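Local coordinates for protein D-glyceraldehyde dehydrogenase (NADP(+)) (Thermoplasma acidophilum, PDB 5IZD) that oxidises D-glyceraldehyde to (R)-glycerate with NADP(+) in the non-phosphorylated Entner-Doudoroff pathway, working as a homotetramer, at residues G249-F254 and N403-G408; L270-W275 and A410-T415; E332-A337 and Y361-T366. All blocks are in the same frame, centred on the assembly; numbering follows the deposited sequence.

Contact 1. Residues G249-F254 and N403-G408; sequences GGKAPF and NDSKYG
The Tyr407 ring carries the Gly250 peptide over one face, with the Gly250 carbonyl oxygen toward the rim, while on the opposite face the CG of its own neighbour Lys406 lies near the rim. At the edge, in the ring plane, sit Ser405 OG and a water. The glycines belong to the Glu-Leu-Gly-Gly-Lys motif of aldehyde dehydrogenases, which opens with Glu247, the predicted proton acceptor, and they lead into strand 252-256 of the seven-stranded sheet. Gly250 CA lies 3.8 Å from Tyr407 CD1. Lys251 meets the same ring obliquely through its CB, 3.3 Å from Tyr407 CD2. With CG anti to the backbone N (chi1 -176°) and a bend at chi2, the rest of the lysine turns off, and its NZ forms a salt bridge with Glu285 and donates to the carbonyls of Ile377 and Glu380. Tyr407 OH is bonded to Glu381 N, so the ring is held at its far end too. The same Ser405 OG accepts from Tyr407 N at 3.0 Å, closing an ST turn. The edge water donates to Gly249 O and accepts from Gly408 N, at 2.9 Å from each.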
loop_
_atom_site.group_PDB
_atom_site.type_symbol
_atom_site.label_atom_id
_atom_site.label_comp_id
_atom_site.label_asym_id
_atom_site.label_seq_id
_atom_site.Cartn_x
_atom_site.Cartn_y
_atom_site.Cartn_z
ATOM N N GLY A 249 -27.098 -0.620 9.009
ATOM C CA GLY A 249 -27.390 -1.104 10.372
ATOM C C GLY A 249 -27.071 -2.602 10.449
ATOM O O GLY A 249 -26.322 -3.096 9.588
ATOM N N GLY A 250 -27.633 -3.302 11.443
ATOM C CA GLY A 250 -27.223 -4.663 11.738
ATOM C C GLY A 250 -27.979 -5.378 12.806
ATOM O O GLY A 250 -28.994 -4.898 13.286
ATOM N N LYS A 251 -27.475 -6.572 13.174
ATOM C CA LYS A 251 -28.106 -7.323 14.232
ATOM C C LYS A 251 -27.045 -8.022 15.001
ATOM O O LYS A 251 -26.943 -9.249 14.969
ATOM C CB LYS A 251 -29.145 -8.256 13.630
ATOM C CG LYS A 251 -29.988 -9.060 14.626
ATOM C CD LYS A 251 -31.318 -8.348 14.937
ATOM C CE LYS A 251 -32.052 -9.008 16.093
ATOM N NZ LYS A 251 -32.978 -8.019 16.682
ATOM N N ALA A 252 -26.286 -7.228 15.728
ATOM C CA ALA A 252 -25.061 -7.678 16.326
ATOM C C ALA A 252 -25.258 -8.758 17.391
ATOM O O ALA A 252 -25.975 -8.517 18.381
ATOM C CB ALA A 252 -24.325 -6.498 16.930
ATOM N N PRO A 253 -24.648 -9.951 17.182
ATOM C CA PRO A 253 -24.643 -10.890 18.289
ATOM C C PRO A 253 -23.630 -10.496 19.368
ATOM O O PRO A 253 -22.505 -10.093 19.049
ATOM C CB PRO A 253 -24.221 -12.221 17.624
ATOM C CG PRO A 253 -23.287 -11.823 16.521
ATOM C CD PRO A 253 -23.798 -10.414 16.067
ATOM N N PHE A 254 -24.030 -10.684 20.617
ATOM C CA PHE A 254 -23.209 -10.460 21.789
ATOM C C PHE A 254 -22.938 -11.818 22.463
ATOM O O PHE A 254 -23.840 -12.409 23.094
ATOM C CB PHE A 254 -23.941 -9.516 22.734
ATOM C CG PHE A 254 -23.059 -8.857 23.753
ATOM C CD1 PHE A 254 -22.631 -9.557 24.873
ATOM C CD2 PHE A 254 -22.632 -7.555 23.584
ATOM C CE1 PHE A 254 -21.814 -8.954 25.817
ATOM C CE2 PHE A 254 -21.796 -6.962 24.506
ATOM C CZ PHE A 254 -21.385 -7.655 25.624
ATOM N N ASN A 403 -23.723 -16.280 12.735
ATOM C CA ASN A 403 -23.776 -16.088 11.303
ATOM C C ASN A 403 -25.166 -16.291 10.697
ATOM O O ASN A 403 -25.355 -15.946 9.536
ATOM C CB ASN A 403 -22.746 -16.966 10.583
ATOM C CG ASN A 403 -21.317 -16.568 10.888
ATOM O OD1 ASN A 403 -21.000 -15.407 11.120
ATOM N ND2 ASN A 403 -20.441 -17.538 10.856
ATOM N N ASP A 404 -26.113 -16.832 11.478
ATOM C CA ASP A 404 -27.464 -17.110 11.021
ATOM C C ASP A 404 -28.277 -15.796 11.084
ATOM O O ASP A 404 -29.096 -15.584 11.997
ATOM C CB ASP A 404 -28.097 -18.241 11.860
ATOM C CG ASP A 404 -29.531 -18.530 11.504
ATOM O OD1 ASP A 404 -29.926 -18.408 10.334
ATOM O OD2 ASP A 404 -30.306 -18.849 12.429
ATOM N N SER A 405 -28.058 -14.954 10.085
ATOM C CA SER A 405 -28.610 -13.595 10.055
ATOM C C SER A 405 -28.557 -13.045 8.685
ATOM O O SER A 405 -27.554 -13.224 8.009
ATOM C CB SER A 405 -27.779 -12.647 10.958
ATOM O OG SER A 405 -28.452 -11.408 11.187
ATOM N N LYS A 406 -29.551 -12.239 8.282
ATOM C CA LYS A 406 -29.348 -11.491 7.051
ATOM C C LYS A 406 -28.434 -10.274 7.269
ATOM O O LYS A 406 -28.052 -9.596 6.295
ATOM C CB LYS A 406 -30.683 -11.086 6.424
ATOM C CG LYS A 406 -31.408 -9.963 7.146
ATOM C CD LYS A 406 -32.794 -9.831 6.569
ATOM C CE LYS A 406 -33.497 -8.678 7.232
ATOM N NZ LYS A 406 -34.896 -8.734 6.750
ATOM N N TYR A 407 -28.099 -9.979 8.526
ATOM C CA TYR A 407 -27.232 -8.878 8.822
ATOM C C TYR A 407 -25.805 -9.337 9.032
ATOM O O TYR A 407 -25.512 -10.543 9.108
ATOM C CB TYR A 407 -27.747 -8.161 10.044
ATOM C CG TYR A 407 -29.157 -7.657 9.933
ATOM C CD1 TYR A 407 -29.456 -6.446 9.294
ATOM C CD2 TYR A 407 -30.204 -8.368 10.514
ATOM C CE1 TYR A 407 -30.764 -5.992 9.215
ATOM C CE2 TYR A 407 -31.511 -7.919 10.477
ATOM C CZ TYR A 407 -31.794 -6.704 9.856
ATOM O OH TYR A 407 -33.116 -6.294 9.829
ATOM N N GLY A 408 -24.908 -8.361 9.082
ATOM C CA GLY A 408 -23.478 -8.603 9.139
ATOM C C GLY A 408 -22.525 -7.484 9.498
ATOM O O GLY A 408 -21.346 -7.417 8.994
HETATM O O HOH W 1 -25.835 -5.739 8.447
#

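Contact 2. Residues L270-W275 and A410-T415; sequences LWAKYW and ASYLFT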
loop_
_atom_site.group_PDB
_atom_site.type_symbol
_atom_site.label_atom_id
_atom_site.label_comp_id
_atom_site.label_asym_id
_atom_site.label_seq_id
_atom_site.Cartn_x
_atom_site.Cartn_y
_atom_site.Cartn_z
ATOM N N LEU A 270 -24.133 -3.313 28.876
ATOM C CA LEU A 270 -24.902 -2.101 29.223
ATOM C C LEU A 270 -24.694 -1.027 28.167
ATOM O O LEU A 270 -25.662 -0.380 27.720
ATOM C CB LEU A 270 -24.512 -1.574 30.596
ATOM C CG LEU A 270 -25.071 -2.310 31.820
ATOM C CD1 LEU A 270 -24.381 -1.770 33.086
ATOM C CD2 LEU A 270 -26.580 -2.111 31.925
ATOM N N TRP A 271 -23.433 -0.819 27.806
ATOM C CA TRP A 271 -23.086 0.094 26.719
ATOM C C TRP A 271 -23.741 -0.322 25.375
ATOM O O TRP A 271 -24.503 0.462 24.761
ATOM C CB TRP A 271 -21.569 0.238 26.536
ATOM C CG TRP A 271 -21.298 1.149 25.404
ATOM C CD1 TRP A 271 -21.222 2.522 25.449
ATOM C CD2 TRP A 271 -21.112 0.783 24.034
ATOM N NE1 TRP A 271 -21.026 3.020 24.192
ATOM C CE2 TRP A 271 -20.983 1.975 23.302
ATOM C CE3 TRP A 271 -21.098 -0.437 23.343
ATOM C CZ2 TRP A 271 -20.805 1.979 21.934
ATOM C CZ3 TRP A 271 -20.945 -0.419 21.949
ATOM C CH2 TRP A 271 -20.794 0.773 21.282
ATOM N N ALA A 272 -23.549 -1.579 24.987
ATOM C CA ALA A 272 -23.959 -2.013 23.668
ATOM C C ALA A 272 -25.465 -2.035 23.462
ATOM O O ALA A 272 -25.935 -1.782 22.357
ATOM C CB ALA A 272 -23.308 -3.380 23.310
ATOM N N LYS A 273 -26.232 -2.291 24.529
ATOM C CA LYS A 273 -27.663 -2.252 24.431
ATOM C C LYS A 273 -28.251 -0.849 24.610
ATOM O O LYS A 273 -29.187 -0.477 23.919
ATOM C CB LYS A 273 -28.312 -3.128 25.480
ATOM C CG LYS A 273 -29.818 -3.308 25.302
ATOM C CD LYS A 273 -30.201 -4.007 24.010
ATOM C CE LYS A 273 -30.603 -3.068 22.908
ATOM N NZ LYS A 273 -30.898 -3.786 21.653
ATOM N N TYR A 274 -27.768 -0.106 25.592
ATOM C CA TYR A 274 -28.487 1.091 26.032
ATOM C C TYR A 274 -27.924 2.379 25.565
ATOM O O TYR A 274 -28.612 3.387 25.667
ATOM C CB TYR A 274 -28.700 1.112 27.570
ATOM C CG TYR A 274 -29.363 -0.121 28.041
ATOM C CD1 TYR A 274 -30.581 -0.524 27.484
ATOM C CD2 TYR A 274 -28.784 -0.924 29.019
ATOM C CE1 TYR A 274 -31.216 -1.682 27.912
ATOM C CE2 TYR A 274 -29.407 -2.060 29.460
ATOM C CZ TYR A 274 -30.605 -2.468 28.908
ATOM O OH TYR A 274 -31.239 -3.648 29.333
ATOM N N TRP A 275 -26.719 2.386 25.034
ATOM C CA TRP A 275 -26.160 3.601 24.458
ATOM C C TRP A 275 -27.076 4.041 23.352
ATOM O O TRP A 275 -27.534 3.218 22.569
ATOM C CB TRP A 275 -24.790 3.336 23.942
ATOM C CG TRP A 275 -23.937 4.475 23.454
ATOM C CD1 TRP A 275 -23.459 5.554 24.184
ATOM C CD2 TRP A 275 -23.379 4.611 22.147
ATOM N NE1 TRP A 275 -22.621 6.321 23.401
ATOM C CE2 TRP A 275 -22.537 5.753 22.157
ATOM C CE3 TRP A 275 -23.471 3.856 20.973
ATOM C CZ2 TRP A 275 -21.809 6.152 21.040
ATOM C CZ3 TRP A 275 -22.717 4.263 19.833
ATOM C CH2 TRP A 275 -21.915 5.396 19.888
ATOM N N ALA A 410 -21.748 -5.405 13.123
ATOM C CA ALA A 410 -20.941 -5.583 14.345
ATOM C C ALA A 410 -21.250 -6.859 15.091
ATOM O O ALA A 410 -22.270 -7.505 14.843
ATOM C CB ALA A 410 -21.160 -4.411 15.271
ATOM N N SER A 411 -20.350 -7.198 16.008
ATOM C CA SER A 411 -20.467 -8.375 16.831
ATOM C C SER A 411 -19.499 -8.212 18.020
ATOM O O SER A 411 -18.577 -7.384 17.937
ATOM C CB SER A 411 -20.144 -9.651 15.998
ATOM O OG SER A 411 -18.800 -9.617 15.566
ATOM N N TYR A 412 -19.759 -8.952 19.108
ATOM C CA TYR A 412 -19.055 -8.821 20.390
ATOM C C TYR A 412 -18.764 -10.196 20.944
ATOM O O TYR A 412 -19.629 -11.075 20.898
ATOM C CB TYR A 412 -19.863 -8.016 21.438
ATOM C CG TYR A 412 -20.220 -6.618 20.964
ATOM C CD1 TYR A 412 -21.345 -6.410 20.220
ATOM C CD2 TYR A 412 -19.430 -5.522 21.282
ATOM C CE1 TYR A 412 -21.701 -5.130 19.772
ATOM C CE2 TYR A 412 -19.752 -4.218 20.804
ATOM C CZ TYR A 412 -20.877 -4.035 20.042
ATOM O OH TYR A 412 -21.193 -2.812 19.511
ATOM N N LEU A 413 -17.579 -10.367 21.504
ATOM C CA LEU A 413 -17.172 -11.672 22.057
ATOM C C LEU A 413 -16.396 -11.464 23.354
ATOM O O LEU A 413 -15.425 -10.720 23.329
ATOM C CB LEU A 413 -16.256 -12.365 21.036
ATOM C CG LEU A 413 -15.571 -13.672 21.467
ATOM C CD1 LEU A 413 -16.584 -14.752 21.792
ATOM C CD2 LEU A 413 -14.606 -14.111 20.362
ATOM N N PHE A 414 -16.752 -12.145 24.432
ATOM C CA PHE A 414 -15.992 -12.105 25.656
ATOM C C PHE A 414 -15.489 -13.492 25.986
ATOM O O PHE A 414 -16.278 -14.407 26.176
ATOM C CB PHE A 414 -16.820 -11.527 26.805
ATOM C CG PHE A 414 -16.888 -10.024 26.752
ATOM C CD1 PHE A 414 -17.655 -9.398 25.795
ATOM C CD2 PHE A 414 -16.072 -9.254 27.571
ATOM C CE1 PHE A 414 -17.638 -8.011 25.666
ATOM C CE2 PHE A 414 -16.056 -7.873 27.467
ATOM C CZ PHE A 414 -16.819 -7.259 26.494
ATOM N N THR A 415 -14.176 -13.641 26.048
ATOM C CA THR A 415 -13.546 -14.902 26.342
ATOM C C THR A 415 -12.083 -14.639 26.628
ATOM O O THR A 415 -11.569 -13.616 26.188
ATOM C CB THR A 415 -13.571 -15.863 25.102
ATOM O OG1 THR A 415 -13.065 -17.152 25.454
ATOM C CG2 THR A 415 -12.733 -15.345 23.949
#
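Tyr412 is the residue of 410-415 that reaches across to Trp271 and Ala272 on the last turns of helix 262-274. Strand 410-414 leads up to it with Ala410, whose methyl packs on Ala252 of the neighbouring strand, and with Ser411, whose OG bonds to the Glu432 carbonyl. At Tyr412 the side chain leaves the sheet toward the helix. Its CG stands beside the backbone N, anti to the carbonyl carbon (chi1 -58°), which lays one ring face under Ala272 CB, 4.1 Å from Tyr412 CZ and offset toward the rim. Trp271 arrives at about a right angle: its CZ3 comes to 3.4 Å from Tyr412 OH, which lies at the indole edge, near the plane. On one face the same indole has Trp275 CB, 3.8 Å above its plane. The helix here is the connection of a beta-alpha-beta crossover between the parallel strands 252-256 and 284-290, and it packs on one side of the sheet, over strands 252-256 and 410-414. Tyr412 OH is hydrogen-bonded to the carbonyl of Ile282, the residue after Cys281, the active-site cysteine assigned by similarity and found here as a sulfinic acid. A phenylalanine here would probably leave that Ile282 carbonyl without its mate and open a small gap at the Trp271 edge, with the segment next to the cysteine less firmly positioned. Further on, Phe414 packs on Asn264, Ala265 and Thr268, earlier in the same helix.

Contact 3. Residues E332-A337 and Y361-T366; sequences EIVEEA and YFFLPT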
loop_
_atom_site.group_PDB
_atom_site.type_symbol
_atom_site.label_atom_id
_atom_site.label_comp_id
_atom_site.label_asym_id
_atom_site.label_seq_id
_atom_site.Cartn_x
_atom_site.Cartn_y
_atom_site.Cartn_z
ATOM N N GLU A 332 -45.024 -2.733 19.198
ATOM C CA GLU A 332 -45.442 -3.836 18.323
ATOM C C GLU A 332 -44.490 -5.034 18.406
ATOM O O GLU A 332 -44.960 -6.140 18.493
ATOM C CB GLU A 332 -45.537 -3.362 16.869
ATOM C CG GLU A 332 -46.761 -2.465 16.629
ATOM C CD GLU A 332 -46.716 -1.752 15.294
ATOM O OE1 GLU A 332 -45.694 -1.841 14.585
ATOM O OE2 GLU A 332 -47.694 -1.068 14.968
ATOM N N ILE A 333 -43.175 -4.762 18.368
ATOM C CA ILE A 333 -42.119 -5.765 18.454
ATOM C C ILE A 333 -42.283 -6.507 19.788
ATOM O O ILE A 333 -42.356 -7.727 19.809
ATOM C CB ILE A 333 -40.697 -5.151 18.274
ATOM C CG1 ILE A 333 -40.392 -4.903 16.783
ATOM C CG2 ILE A 333 -39.578 -6.089 18.717
ATOM C CD1 ILE A 333 -39.316 -3.833 16.527
ATOM N N VAL A 334 -42.411 -5.778 20.888
ATOM C CA VAL A 334 -42.541 -6.396 22.197
ATOM C C VAL A 334 -43.817 -7.239 22.285
ATOM O O VAL A 334 -43.778 -8.393 22.774
ATOM C CB VAL A 334 -42.465 -5.345 23.325
ATOM C CG1 VAL A 334 -42.837 -5.939 24.684
ATOM C CG2 VAL A 334 -41.052 -4.762 23.346
ATOM N N GLU A 335 -44.918 -6.690 21.759
ATOM C CA GLU A 335 -46.193 -7.404 21.694
ATOM C C GLU A 335 -46.153 -8.672 20.836
ATOM O O GLU A 335 -46.633 -9.702 21.265
ATOM C CB GLU A 335 -47.289 -6.463 21.213
ATOM C CG GLU A 335 -47.686 -5.480 22.287
ATOM C CD GLU A 335 -48.185 -6.201 23.528
ATOM O OE1 GLU A 335 -47.653 -5.946 24.641
ATOM O OE2 GLU A 335 -49.071 -7.077 23.369
ATOM N N GLU A 336 -45.529 -8.609 19.664
ATOM C CA GLU A 336 -45.388 -9.786 18.822
ATOM C C GLU A 336 -44.513 -10.829 19.547
ATOM O O GLU A 336 -44.763 -12.036 19.410
ATOM C CB GLU A 336 -44.816 -9.416 17.449
ATOM C CG GLU A 336 -44.634 -10.567 16.412
ATOM C CD GLU A 336 -43.364 -11.424 16.587
ATOM O OE1 GLU A 336 -42.383 -10.968 17.209
ATOM O OE2 GLU A 336 -43.349 -12.574 16.104
ATOM N N ALA A 337 -43.501 -10.383 20.302
ATOM C CA ALA A 337 -42.706 -11.303 21.122
ATOM C C ALA A 337 -43.545 -11.917 22.252
ATOM O O ALA A 337 -43.417 -13.104 22.465
ATOM C CB ALA A 337 -41.482 -10.621 21.693
ATOM N N TYR A 361 -41.136 10.107 24.045
ATOM C CA TYR A 361 -41.117 8.729 23.473
ATOM C C TYR A 361 -40.144 7.786 24.155
ATOM O O TYR A 361 -39.321 7.126 23.520
ATOM C CB TYR A 361 -40.848 8.771 21.963
ATOM C CG TYR A 361 -41.557 9.927 21.263
ATOM C CD1 TYR A 361 -42.920 10.110 21.359
ATOM C CD2 TYR A 361 -40.835 10.815 20.503
ATOM C CE1 TYR A 361 -43.559 11.166 20.705
ATOM C CE2 TYR A 361 -41.449 11.886 19.868
ATOM C CZ TYR A 361 -42.788 12.055 19.951
ATOM O OH TYR A 361 -43.318 13.160 19.292
ATOM N N PHE A 362 -40.306 7.662 25.458
ATOM C CA PHE A 362 -39.452 6.845 26.298
ATOM C C PHE A 362 -39.937 5.418 26.263
ATOM O O PHE A 362 -41.121 5.155 26.148
ATOM C CB PHE A 362 -39.479 7.370 27.734
ATOM C CG PHE A 362 -38.849 8.719 27.885
ATOM C CD1 PHE A 362 -37.464 8.841 28.033
ATOM C CD2 PHE A 362 -39.623 9.885 27.820
ATOM C CE1 PHE A 362 -36.869 10.082 28.155
ATOM C CE2 PHE A 362 -39.004 11.131 27.922
ATOM C CZ PHE A 362 -37.621 11.226 28.114
ATOM N N PHE A 363 -38.999 4.468 26.356
ATOM C CA PHE A 363 -39.339 3.059 26.491
ATOM C C PHE A 363 -38.339 2.415 27.481
ATOM O O PHE A 363 -37.157 2.709 27.444
ATOM C CB PHE A 363 -39.288 2.355 25.126
ATOM C CG PHE A 363 -40.100 1.110 25.070
ATOM C CD1 PHE A 363 -41.458 1.170 24.761
ATOM C CD2 PHE A 363 -39.563 -0.096 25.417
ATOM C CE1 PHE A 363 -42.251 0.049 24.750
ATOM C CE2 PHE A 363 -40.353 -1.248 25.407
ATOM C CZ PHE A 363 -41.706 -1.163 25.075
ATOM N N LEU A 364 -38.824 1.543 28.352
ATOM C CA LEU A 364 -37.967 0.906 29.340
ATOM C C LEU A 364 -37.004 -0.107 28.746
ATOM O O LEU A 364 -37.344 -0.783 27.763
ATOM C CB LEU A 364 -38.819 0.181 30.400
ATOM C CG LEU A 364 -39.701 1.042 31.344
ATOM C CD1 LEU A 364 -40.663 0.174 32.134
ATOM C CD2 LEU A 364 -38.768 1.794 32.297
ATOM N N PRO A 365 -35.806 -0.255 29.362
ATOM C CA PRO A 365 -34.976 -1.419 29.071
ATOM C C PRO A 365 -35.770 -2.735 29.166
ATOM O O PRO A 365 -36.489 -2.978 30.161
ATOM C CB PRO A 365 -33.911 -1.359 30.180
ATOM C CG PRO A 365 -33.764 0.086 30.443
ATOM C CD PRO A 365 -35.196 0.576 30.419
ATOM N N THR A 366 -35.710 -3.538 28.117
ATOM C CA THR A 366 -36.563 -4.696 27.984
ATOM C C THR A 366 -35.704 -5.970 27.645
ATOM O O THR A 366 -34.983 -5.975 26.647
ATOM C CB THR A 366 -37.622 -4.470 26.914
ATOM O OG1 THR A 366 -38.418 -3.312 27.239
ATOM C CG2 THR A 366 -38.509 -5.711 26.783
#
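Val334 and Thr366 are the closest points of the two backbones, their CA atoms 8.5 Å apart, with a helical turn on one side and, on the other, an irregular segment whose last residue, Thr366, begins strand 366-369. Across that distance the contact rests on one methyl group, Val334 CG2. It stands beside the backbone N, anti to the carbonyl carbon, and lies obliquely to the Phe363 ring, 4.0 Å from Phe363 CZ and 4.1 Å from Phe363 CE2. The two side chains run antiparallel, and the valine methyl meets the CZ end of the ring. More of the same helix receives the phenylalanine, at Leu327, Thr330 and Ser331. The methyl also approaches Thr366 CG2, at 4.4 Å. The rotation of Thr366 is consistent with its hydroxyl bonds: OG1 donates to Leu364 O over 2.8 Å, coming from above the carbonyl plane, 41° out of it, and it is also bonded to Gly348 N. All three touching residues are buried, and the join is purely apolar. Helix 324-339 thus packs on the loop leading into strand 366-369 and on that strand's first residue, next to the edge strand 343-346 of the seven-stranded sheet of the aldehyde dehydrogenase fold.

In the fold
From the N terminus, the chain first lays down 249-254, then helix residues 270-275, so contacts 1 and 2 are both still open when 332-337 appears. Contact 3 closes first, a short loop of 23 residues to 361-366, nested inside both of the others. The chain then closes contact 1 at 403-408 and contact 2 at 410-415; these two long loops cross. They also join directly, since strands 252-256 and 410-414 are neighbours in the seven-stranded sheet and Pro253 O lies 3.0 Å from Tyr412 N, a probable hydrogen bond. Contact 3 stays apart from contact 1 but meets contact 2 where Tyr274 packs on Pro365, near strand 366-369 of that sheet.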